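PDB 1MDC: fatty acid-binding protein 2 from Manduca sexta, which binds fatty acids one to one, enclosing the hydrophobic ligand inside a beta-barrel. Local coordinates for residues D112-I117 and V125-Y130. Residues are numbered along the deposited sequence; the frame is centred on the assembly and turned at random.
Sequences DLVVTI and VARRYY. With PLM (palmitic acid), chain C.
Val114 CG1 lies over one face of the Arg127 guanidinium, 3.7 Å from NE. At its edge, in plane, are Thr116 OG1 and Tyr129 OH. Arg127 NE donates to Thr116 OG1 at 3.0 Å, and NH1 donates to Tyr129 OH. A bend at chi2 (-93°) brings the end of the arginine across to strand 112-117, over Val114 and alongside Thr116. An alanine at Arg127 would probably leave Thr116 OG1 without this donor and uncover Val114 CG1. Tyr129 OH is also hydrogen-bonded to Glu14 OE1. The palmitate O2 sits at the edge of both the Tyr130 ring and the Arg128 guanidinium. Leu113 CD2 and Val115 CG2 approach the Tyr130 ring obliquely. Strands 112-119 and 122-131 form an antiparallel hairpin in the fatty acid-binding protein barrel. Three hydrogen-bonded pairs, Leu113-Tyr130, Val115-Arg128 and Ile117-Ala126, turn their side chains to the interior. There Tyr130 OH donates to palmitate O2 at 2.6 Å. Arg128 NH1 donates to palmitate O2 at 2.9 Å, with an N-H...O angle of 136°. Gln40 NE2 is also hydrogen-bonded to the ligand. These donors would probably stabilise a carboxylate. Arg128 NE is hydrogen-bonded to Gln13 OE1. Ile117 CD1 packs 4.0 Å from Arg128 CG.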
# COMPACT_ATOMS: atom_id res chain seq x y z
N ASP A 112 15.46 3.51 0.54
CA ASP A 112 14.35 4.06 -0.22
C ASP A 112 13.34 3.00 -0.58
O ASP A 112 13.70 1.84 -0.85
CB ASP A 112 14.86 4.60 -1.59
CG ASP A 112 15.84 5.73 -1.49
OD1 ASP A 112 15.38 6.81 -0.99
OD2 ASP A 112 16.97 5.62 -1.82
N LEU A 113 12.05 3.38 -0.60
CA LEU A 113 10.96 2.48 -0.96
C LEU A 113 10.16 3.26 -2.02
O LEU A 113 9.81 4.40 -1.75
CB LEU A 113 10.09 2.06 0.25
CG LEU A 113 8.67 1.58 -0.09
CD1 LEU A 113 8.60 0.29 -0.95
CD2 LEU A 113 7.90 1.34 1.21
N VAL A 114 9.91 2.69 -3.21
CA VAL A 114 9.15 3.38 -4.24
C VAL A 114 7.94 2.55 -4.48
O VAL A 114 8.08 1.38 -4.68
CB VAL A 114 9.98 3.45 -5.55
CG1 VAL A 114 9.18 4.21 -6.63
CG2 VAL A 114 11.35 4.17 -5.34
N VAL A 115 6.75 3.13 -4.45
CA VAL A 115 5.54 2.37 -4.68
C VAL A 115 4.92 2.93 -5.96
O VAL A 115 4.70 4.12 -6.05
CB VAL A 115 4.51 2.57 -3.54
CG1 VAL A 115 3.24 1.74 -3.84
CG2 VAL A 115 5.04 2.04 -2.17
N THR A 116 4.68 2.06 -6.93
CA THR A 116 4.10 2.46 -8.19
C THR A 116 2.70 1.89 -8.15
O THR A 116 2.55 0.70 -7.93
CB THR A 116 4.88 1.82 -9.31
OG1 THR A 116 6.20 2.32 -9.14
CG2 THR A 116 4.33 2.38 -10.65
N ILE A 117 1.70 2.72 -8.38
CA ILE A 117 0.34 2.27 -8.34
C ILE A 117 -0.40 2.45 -9.64
O ILE A 117 -0.33 3.53 -10.22
CB ILE A 117 -0.28 3.29 -7.35
CG1 ILE A 117 0.43 3.21 -5.98
CG2 ILE A 117 -1.72 2.87 -7.19
CD1 ILE A 117 -0.05 4.24 -4.94
N VAL A 125 -0.35 6.73 -13.76
CA VAL A 125 0.54 5.99 -12.88
C VAL A 125 0.72 6.90 -11.67
O VAL A 125 0.97 8.09 -11.85
CB VAL A 125 1.97 5.87 -13.49
CG1 VAL A 125 2.86 5.11 -12.43
CG2 VAL A 125 1.87 5.01 -14.75
N ALA A 126 0.57 6.38 -10.44
CA ALA A 126 0.74 7.20 -9.23
C ALA A 126 1.99 6.67 -8.54
O ALA A 126 2.27 5.47 -8.70
CB ALA A 126 -0.45 7.12 -8.21
N ARG A 127 2.72 7.53 -7.81
CA ARG A 127 3.92 7.11 -7.13
C ARG A 127 3.94 7.62 -5.72
O ARG A 127 3.49 8.73 -5.48
CB ARG A 127 5.13 7.76 -7.80
CG ARG A 127 5.60 6.95 -8.98
CD ARG A 127 6.68 6.00 -8.55
NE ARG A 127 7.23 5.15 -9.58
CZ ARG A 127 8.23 5.53 -10.36
NH1 ARG A 127 8.74 6.74 -10.23
NH2 ARG A 127 8.72 4.69 -11.29
N ARG A 128 4.47 6.80 -4.81
CA ARG A 128 4.61 7.18 -3.41
C ARG A 128 6.05 6.84 -3.08
O ARG A 128 6.48 5.72 -3.32
CB ARG A 128 3.63 6.59 -2.41
CG ARG A 128 2.16 6.80 -2.86
CD ARG A 128 1.24 6.29 -1.77
NE ARG A 128 0.82 7.33 -0.82
CZ ARG A 128 0.11 6.99 0.25
NH1 ARG A 128 -0.22 5.72 0.51
NH2 ARG A 128 -0.27 7.93 1.06
N TYR A 129 6.79 7.82 -2.59
CA TYR A 129 8.19 7.70 -2.24
C TYR A 129 8.34 7.76 -0.71
O TYR A 129 7.88 8.70 -0.03
CB TYR A 129 9.01 8.85 -2.88
CG TYR A 129 8.83 8.91 -4.37
CD1 TYR A 129 9.65 8.19 -5.24
CD2 TYR A 129 7.83 9.71 -4.91
CE1 TYR A 129 9.48 8.24 -6.61
CE2 TYR A 129 7.65 9.78 -6.30
CZ TYR A 129 8.46 9.07 -7.14
OH TYR A 129 8.27 9.13 -8.49
N TYR A 130 8.99 6.73 -0.15
CA TYR A 130 9.19 6.67 1.28
C TYR A 130 10.68 6.53 1.57
O TYR A 130 11.43 6.05 0.74
CB TYR A 130 8.49 5.38 1.75
CG TYR A 130 6.96 5.24 1.73
CD1 TYR A 130 6.28 5.05 0.54
CD2 TYR A 130 6.26 5.26 2.94
CE1 TYR A 130 4.88 4.90 0.56
CE2 TYR A 130 4.87 5.10 2.97
CZ TYR A 130 4.20 4.93 1.76
OH TYR A 130 2.86 4.74 1.78
C1 PLM C . 1.36 2.25 -0.12
O1 PLM C . 2.28 1.48 0.19
O2 PLM C . 1.48 3.49 -0.09
C2 PLM C . -0.04 1.71 -0.48
C3 PLM C . -1.10 2.75 -0.89
C4 PLM C . -2.05 3.10 0.29
C5 PLM C . -3.43 2.40 0.17
C6 PLM C . -4.55 3.39 -0.18
C7 PLM C . -5.72 2.59 -0.73
C8 PLM C . -7.04 3.34 -0.84
C9 PLM C . -7.55 3.03 -2.24
CA PLM C . -8.82 2.16 -2.31
CB PLM C . -8.56 0.92 -3.17
CC PLM C . -9.86 0.28 -3.73
CD PLM C . -9.56 -1.03 -4.54
CE PLM C . -9.97 -0.92 -6.00
CF PLM C . -9.14 0.19 -6.66
CG PLM C . -9.43 0.39 -8.17
O HOH W 1 12.64 7.50 -1.41